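PDB 6QDI: PA14 domain-containing protein from Clostridium clariflavum, which probably senses plant-biomass polysaccharides outside the cell through tandem PA14 domains, as the sugar-binding part of a membrane-bound anti-sigma factor. Local coordinates for residues Ile12-Phe17 against Asp82-Leu87; Gly6-Asn11 against Ile26-Gly31; Gly223-Leu226 against Gln231-Ile234. All blocks are in the same frame, centred on the assembly; numbering follows the deposited sequence.

Contact 1: Ile12-Phe17 against Asp82-Leu87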
# COMPACT_ATOMS: atom_id res chain seq x y z
N ILE A 12 -0.91 -4.15 -0.04
CA ILE A 12 -1.28 -4.91 1.18
C ILE A 12 -0.56 -4.46 2.44
O ILE A 12 -0.94 -4.89 3.52
CB ILE A 12 -1.06 -6.42 1.02
CG1 ILE A 12 0.41 -6.80 0.84
CG2 ILE A 12 -1.91 -6.97 -0.13
CD1 ILE A 12 0.71 -8.23 1.22
N ASP A 13 0.46 -3.61 2.31
CA ASP A 13 1.44 -3.38 3.39
C ASP A 13 1.53 -1.92 3.77
O ASP A 13 2.61 -1.47 4.17
CB ASP A 13 2.81 -3.91 2.93
CG ASP A 13 3.38 -3.17 1.72
OD1 ASP A 13 2.60 -2.40 1.08
OD2 ASP A 13 4.58 -3.37 1.44
N LEU A 14 0.44 -1.18 3.66
CA LEU A 14 0.42 0.22 4.16
C LEU A 14 1.44 1.07 3.42
O LEU A 14 2.04 1.99 3.99
CB LEU A 14 0.55 0.27 5.67
CG LEU A 14 -0.48 -0.57 6.43
CD1 LEU A 14 -0.01 -0.78 7.86
CD2 LEU A 14 -1.86 0.03 6.36
N THR A 15 1.61 0.79 2.12
CA THR A 15 2.41 1.60 1.24
C THR A 15 1.56 2.02 0.03
O THR A 15 0.60 1.37 -0.35
CB THR A 15 3.68 0.90 0.78
OG1 THR A 15 3.38 -0.19 -0.09
CG2 THR A 15 4.55 0.49 1.94
N ASN A 16 2.01 3.15 -0.55
CA ASN A 16 1.39 3.78 -1.71
C ASN A 16 0.03 4.37 -1.37
O ASN A 16 -1.03 3.88 -1.76
CB ASN A 16 1.37 2.88 -2.95
CG ASN A 16 1.22 3.67 -4.19
OD1 ASN A 16 1.40 4.91 -4.18
ND2 ASN A 16 1.00 3.00 -5.28
N PHE A 17 0.07 5.45 -0.60
CA PHE A 17 -1.10 6.19 -0.17
C PHE A 17 -1.89 6.75 -1.34
O PHE A 17 -1.31 7.35 -2.25
CB PHE A 17 -0.61 7.35 0.71
CG PHE A 17 -1.70 8.31 1.08
CD1 PHE A 17 -2.54 8.07 2.15
CD2 PHE A 17 -1.87 9.47 0.37
CE1 PHE A 17 -3.55 8.98 2.50
CE2 PHE A 17 -2.89 10.36 0.67
CZ PHE A 17 -3.70 10.13 1.76
N ASP A 82 -3.21 -8.56 17.79
CA ASP A 82 -2.07 -8.64 16.86
C ASP A 82 -2.30 -9.83 15.94
O ASP A 82 -1.92 -10.96 16.25
CB ASP A 82 -0.77 -8.80 17.65
CG ASP A 82 0.47 -8.77 16.77
OD1 ASP A 82 0.33 -8.57 15.53
OD2 ASP A 82 1.59 -8.93 17.30
N LYS A 83 -2.99 -9.57 14.83
CA LYS A 83 -3.50 -10.63 13.95
C LYS A 83 -3.27 -10.28 12.49
O LYS A 83 -4.19 -10.25 11.67
CB LYS A 83 -4.97 -10.93 14.26
CG LYS A 83 -5.20 -11.51 15.67
CD LYS A 83 -4.69 -12.95 15.79
CE LYS A 83 -4.78 -13.36 17.23
NZ LYS A 83 -4.26 -14.70 17.46
N TRP A 84 -2.01 -10.04 12.16
CA TRP A 84 -1.59 -9.54 10.84
C TRP A 84 -1.29 -10.74 9.95
O TRP A 84 -0.15 -11.05 9.66
CB TRP A 84 -0.41 -8.63 11.00
CG TRP A 84 -0.10 -7.77 9.82
CD1 TRP A 84 0.99 -7.87 8.99
CD2 TRP A 84 -0.85 -6.64 9.36
NE1 TRP A 84 0.95 -6.87 8.06
CE2 TRP A 84 -0.17 -6.11 8.25
CE3 TRP A 84 -2.04 -6.03 9.77
CZ2 TRP A 84 -0.60 -4.95 7.58
CZ3 TRP A 84 -2.49 -4.91 9.11
CH2 TRP A 84 -1.77 -4.37 8.01
N ASP A 85 -2.34 -11.42 9.54
CA ASP A 85 -2.17 -12.68 8.81
C ASP A 85 -3.31 -12.86 7.81
O ASP A 85 -4.26 -12.07 7.77
CB ASP A 85 -1.97 -13.87 9.75
CG ASP A 85 -3.18 -14.11 10.61
OD1 ASP A 85 -4.31 -14.18 10.08
OD2 ASP A 85 -2.99 -14.24 11.85
N ASN A 86 -3.16 -13.92 6.99
CA ASN A 86 -4.11 -14.16 5.89
C ASN A 86 -5.30 -14.96 6.23
O ASN A 86 -6.10 -15.26 5.34
CB ASN A 86 -3.36 -14.78 4.73
CG ASN A 86 -2.44 -13.77 4.10
OD1 ASN A 86 -2.91 -12.83 3.53
ND2 ASN A 86 -1.15 -13.90 4.28
N LEU A 87 -5.47 -15.33 7.49
CA LEU A 87 -6.65 -16.02 7.87
C LEU A 87 -7.84 -15.01 7.80
O LEU A 87 -7.71 -13.75 7.57
CB LEU A 87 -6.48 -16.60 9.27
CG LEU A 87 -5.29 -17.53 9.47
CD1 LEU A 87 -5.19 -17.94 10.93
CD2 LEU A 87 -5.43 -18.74 8.56
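Thr15 OG1, one residue beyond the Leu14 that meets Trp84, is gripped by three groups: it donates to Asp13 OD1 at 2.6 Å, and it also bonds to Asn11 ND2 and Arg274 NH1. The hydroxyl reaches Asp13 OD1 on the syn side of the carboxylate, 27° out of its plane. Asp13 OD2 is engaged as well, by Arg274 NH2 in a salt bridge and by Asn182 ND2, so both carboxylate oxygens are tied down and the loop is braced against the second PA14 domain. The touch across the contact is lighter and has no hydrogen bond. Leu14 CD1 lies 4.0 Å from Trp84 CH2, the two side chains meeting at a slant with only this methyl making the approach. With CG anti to the backbone N (chi1 -164°) the indole of Trp84 reaches toward the loop, its six-membered part leading, and CZ2 also comes to 4.1 Å from Ile12 O. Phe111 meets the indole edge-to-face. Behind the ring the backbone folds tightly: Trp84 is the centre of an inverse gamma turn, with a weak bond from Asp85 N to Lys83 O at 3.1 Å. Immediately afterwards Asp85 OD1 accepts from Leu87 N at 3.1 Å, the donor arriving on the anti side of the carboxylate with an N-H...O angle of 146°. An inverse gamma turn running into an Asx turn thus presents the tryptophan to the 12-17 loop, at the calcium-carrying surface end of the first PA14 beta-sandwich.

Contact 2: Gly6-Asn11 against Ile26-Gly31. With CA (calcium ion), chain G.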
# COMPACT_ATOMS: atom_id res chain seq x y z
N GLY A 6 -9.07 7.54 8.24
CA GLY A 6 -8.64 6.38 7.50
C GLY A 6 -7.72 6.85 6.37
O GLY A 6 -8.13 7.66 5.53
N ASP A 7 -6.49 6.29 6.35
CA ASP A 7 -5.55 6.46 5.26
C ASP A 7 -5.58 5.14 4.50
O ASP A 7 -5.31 4.07 5.07
CB ASP A 7 -4.17 6.79 5.81
CG ASP A 7 -4.11 8.16 6.43
OD1 ASP A 7 -4.74 9.10 5.95
OD2 ASP A 7 -3.40 8.27 7.46
N TYR A 8 -5.89 5.26 3.22
CA TYR A 8 -6.09 4.12 2.35
C TYR A 8 -4.93 3.98 1.39
O TYR A 8 -4.57 4.94 0.68
CB TYR A 8 -7.43 4.30 1.55
CG TYR A 8 -8.66 4.17 2.44
CD1 TYR A 8 -9.02 5.17 3.33
CD2 TYR A 8 -9.42 3.02 2.39
CE1 TYR A 8 -10.10 5.04 4.18
CE2 TYR A 8 -10.51 2.85 3.23
CZ TYR A 8 -10.84 3.86 4.13
OH TYR A 8 -11.95 3.64 4.94
N PHE A 9 -4.39 2.76 1.34
CA PHE A 9 -3.17 2.44 0.61
C PHE A 9 -3.47 1.42 -0.47
O PHE A 9 -4.28 0.50 -0.28
CB PHE A 9 -2.12 1.88 1.57
CG PHE A 9 -1.71 2.87 2.64
CD1 PHE A 9 -0.63 3.71 2.43
CD2 PHE A 9 -2.35 2.92 3.86
CE1 PHE A 9 -0.26 4.63 3.41
CE2 PHE A 9 -1.98 3.84 4.83
CZ PHE A 9 -0.92 4.67 4.58
N ASP A 10 -2.77 1.55 -1.58
CA ASP A 10 -3.01 0.74 -2.77
C ASP A 10 -2.37 -0.64 -2.70
O ASP A 10 -2.57 -1.42 -3.61
CB ASP A 10 -2.50 1.45 -4.04
CG ASP A 10 -3.56 1.65 -5.14
OD1 ASP A 10 -4.70 1.35 -4.97
OD2 ASP A 10 -3.22 2.32 -6.17
N ASN A 11 -1.58 -0.93 -1.68
CA ASN A 11 -0.89 -2.21 -1.53
C ASN A 11 -1.34 -2.91 -0.25
O ASN A 11 -2.03 -2.31 0.59
CB ASN A 11 0.63 -1.97 -1.48
CG ASN A 11 1.13 -1.40 -2.78
OD1 ASN A 11 0.70 -1.81 -3.85
ND2 ASN A 11 2.13 -0.53 -2.68
N ILE A 26 -15.64 2.09 12.38
CA ILE A 26 -14.91 1.02 11.65
C ILE A 26 -15.88 -0.15 11.50
O ILE A 26 -16.00 -1.00 12.37
CB ILE A 26 -13.60 0.61 12.37
CG1 ILE A 26 -12.71 1.83 12.61
CG2 ILE A 26 -12.88 -0.41 11.49
CD1 ILE A 26 -11.28 1.57 13.05
N ASP A 27 -16.57 -0.16 10.37
CA ASP A 27 -17.62 -1.12 10.09
C ASP A 27 -17.76 -1.21 8.60
O ASP A 27 -18.52 -0.45 8.01
CB ASP A 27 -18.92 -0.66 10.76
CG ASP A 27 -20.07 -1.60 10.58
OD1 ASP A 27 -19.88 -2.78 10.18
OD2 ASP A 27 -21.17 -1.11 10.87
N PHE A 28 -16.94 -2.06 7.98
CA PHE A 28 -16.82 -2.10 6.53
C PHE A 28 -16.94 -3.50 6.00
O PHE A 28 -16.37 -4.44 6.55
CB PHE A 28 -15.48 -1.52 6.08
CG PHE A 28 -15.41 -0.05 6.24
CD1 PHE A 28 -16.05 0.76 5.35
CD2 PHE A 28 -14.74 0.55 7.29
CE1 PHE A 28 -16.03 2.14 5.47
CE2 PHE A 28 -14.71 1.94 7.43
CZ PHE A 28 -15.37 2.72 6.53
N PHE A 29 -17.67 -3.61 4.90
CA PHE A 29 -17.75 -4.83 4.17
C PHE A 29 -17.62 -4.46 2.70
O PHE A 29 -18.55 -3.81 2.16
CB PHE A 29 -19.07 -5.56 4.45
CG PHE A 29 -19.17 -6.87 3.76
CD1 PHE A 29 -19.46 -6.96 2.36
CD2 PHE A 29 -19.01 -8.06 4.44
CE1 PHE A 29 -19.55 -8.16 1.71
CE2 PHE A 29 -19.14 -9.25 3.78
CZ PHE A 29 -19.39 -9.29 2.43
N TRP A 30 -16.49 -4.81 2.08
CA TRP A 30 -16.17 -4.33 0.74
C TRP A 30 -16.39 -5.38 -0.35
O TRP A 30 -16.29 -5.06 -1.54
CB TRP A 30 -14.75 -3.79 0.71
CG TRP A 30 -14.59 -2.53 1.47
CD1 TRP A 30 -15.25 -1.35 1.27
CD2 TRP A 30 -13.68 -2.28 2.54
NE1 TRP A 30 -14.83 -0.40 2.15
CE2 TRP A 30 -13.84 -0.94 2.92
CE3 TRP A 30 -12.75 -3.06 3.22
CZ2 TRP A 30 -13.09 -0.35 3.94
CZ3 TRP A 30 -12.00 -2.47 4.25
CH2 TRP A 30 -12.18 -1.15 4.58
N GLY A 31 -16.66 -6.64 0.04
CA GLY A 31 -16.80 -7.66 -0.97
C GLY A 31 -15.48 -7.81 -1.67
O GLY A 31 -14.42 -7.69 -1.06
CA CA G . -3.62 -3.07 -4.99
O HOH W 1 -5.31 -1.40 -4.90
O HOH W 2 -1.22 -3.58 -4.86
O HOH W 3 -2.65 -1.52 -6.67
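This contact belongs to the interior of the first PA14 beta-sandwich, where Tyr8 of strand 4-9 reaches across to Phe28 and Trp30 of strand 27-31 in the facing sheet. The tyrosine carries both touches at its far end. Its hydroxyl comes obliquely to the phenylalanine ring, OH lying 3.9 Å from Phe28 CZ, while Tyr8 CE2 sits 4.2 Å from Trp30 CZ2. That indole carbon arrives at the tyrosine's edge, near the plane of its ring, so the aromatics pack without stacking. Phe28 and Trp30 are themselves joined: Phe28 CB rests 3.4 Å above one face of the indole, offset toward the rim. The polar end of the tyrosine is satisfied by a hydrogen bond with Asp23 OD2.

Just past the strand, the chain turns to bind calcium. Asp10 coordinates the ion through its backbone O at 2.4 Å, while its carboxylate works in the second shell: OD1 accepts from water 1 at 2.8 Å, and that water is itself a calcium ligand. Asn11 OD1 holds water 2, another ligand, in the same way at 2.8 Å. Water 3 also binds the ion, and Asp42 OD2 and Ser44 O add protein ligands. An aromatic sandwich core leading directly into a loop calcium site fits the PA14 fold.

Contact 3: Gly223-Leu226 against Gln231-Ile234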
# COMPACT_ATOMS: atom_id res chain seq x y z
N GLY A 223 11.14 -11.62 -10.16
CA GLY A 223 12.12 -11.35 -11.21
C GLY A 223 11.92 -9.96 -11.76
O GLY A 223 10.79 -9.44 -11.77
N ALA A 224 13.01 -9.35 -12.21
CA ALA A 224 12.95 -8.00 -12.76
C ALA A 224 14.16 -7.76 -13.61
O ALA A 224 15.24 -8.30 -13.37
CB ALA A 224 12.85 -6.95 -11.69
N SER A 225 13.97 -6.86 -14.59
CA SER A 225 15.06 -6.34 -15.39
C SER A 225 14.84 -4.86 -15.63
O SER A 225 13.72 -4.43 -15.87
CB SER A 225 15.20 -7.07 -16.72
OG SER A 225 15.68 -8.42 -16.50
N LEU A 226 15.93 -4.11 -15.55
CA LEU A 226 15.87 -2.67 -15.76
C LEU A 226 16.81 -2.22 -16.86
O LEU A 226 18.03 -2.43 -16.78
CB LEU A 226 16.27 -1.91 -14.49
CG LEU A 226 16.19 -0.39 -14.59
CD1 LEU A 226 14.74 0.10 -14.67
CD2 LEU A 226 16.86 0.25 -13.38
N GLN A 231 20.47 0.29 -22.07
CA GLN A 231 21.50 -0.56 -21.46
C GLN A 231 20.86 -1.37 -20.35
O GLN A 231 20.09 -0.81 -19.53
CB GLN A 231 22.61 0.31 -20.87
CG GLN A 231 23.34 1.15 -21.90
CD GLN A 231 24.15 0.33 -22.87
OE1 GLN A 231 24.69 -0.73 -22.54
NE2 GLN A 231 24.24 0.82 -24.10
N LEU A 232 21.12 -2.67 -20.33
CA LEU A 232 20.53 -3.54 -19.34
C LEU A 232 21.37 -3.46 -18.07
O LEU A 232 22.47 -4.01 -17.98
CB LEU A 232 20.47 -4.95 -19.87
CG LEU A 232 19.92 -6.01 -18.93
CD1 LEU A 232 18.50 -5.72 -18.50
CD2 LEU A 232 20.02 -7.34 -19.65
N LEU A 233 20.91 -2.67 -17.10
CA LEU A 233 21.68 -2.38 -15.91
C LEU A 233 21.40 -3.32 -14.76
O LEU A 233 22.24 -3.49 -13.90
CB LEU A 233 21.55 -0.94 -15.44
CG LEU A 233 21.97 0.10 -16.45
CD1 LEU A 233 21.92 1.48 -15.79
CD2 LEU A 233 23.35 -0.17 -17.08
N ILE A 234 20.21 -3.92 -14.74
CA ILE A 234 19.82 -4.92 -13.74
C ILE A 234 19.19 -6.05 -14.50
O ILE A 234 18.19 -5.85 -15.18
CB ILE A 234 18.83 -4.36 -12.69
CG1 ILE A 234 19.45 -3.23 -11.88
CG2 ILE A 234 18.33 -5.51 -11.82
CD1 ILE A 234 18.53 -2.49 -10.95
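Three backbone hydrogen bonds, one of them weak, join Leu226 to Leu233 and Ile234. Leu226 N gives its hydrogen to Ile234 O at 2.9 Å, with an N-H...O angle of 161°. In return Leu226 O takes two donors: Leu233 N at 2.9 Å, bent to 147° at the hydrogen but almost straight on to the C=O, and Ile234 N at 3.3 Å, which is the weak one. Two successive residues facing one define a classic beta bulge. It interrupts the antiparallel hairpin of strands 223-228 and 231-240 at the hydrogen-bonded pair Leu226-Ile234, and the short strand segments run at 136° to each other. A CH...O contact adds to the pairing, Ser225 CA coming to 3.2 Å from Ile234 O, so that this carbonyl is approached by both an N-H and a C-H.

Apolar contacts divide between the two faces of the hairpin. Leu226 and Ile234 share one, with their CB atoms 4.0 Å apart and, farther out, Leu226 CD2 against Ile234 CD1 at the same separation. Both also touch Val218 of strand 212-220, in the other sheet of the second PA14 domain. Across the hairpin's other face, with CG anti to the backbone N, Leu232 reaches back toward the partner strand, and its CD1 comes to 4.0 Å from Ser225 CB.

Overall arrangement
From the N terminus, strand 4-9 opens contact 2, and the loop after it opens contact 1 before contact 2 has closed. Strand 27-31 then closes contact 2, whereas contact 1 waits for the turn after strand 78-83, so the two cross along the chain. They also touch in space: Asn16 O lies 2.9 Å from Asp10 N, probably a hydrogen bond, which folds the 12-17 loop back on the calcium-binding turn. Contact 2 joins the two sheets of the first domain; contact 1 brings together two connections that leave the same sheet, at the domain's calcium-carrying end. Contact 3 follows in series, closing a short hairpin in the second domain, its centre about 29 Å from that of contact 1.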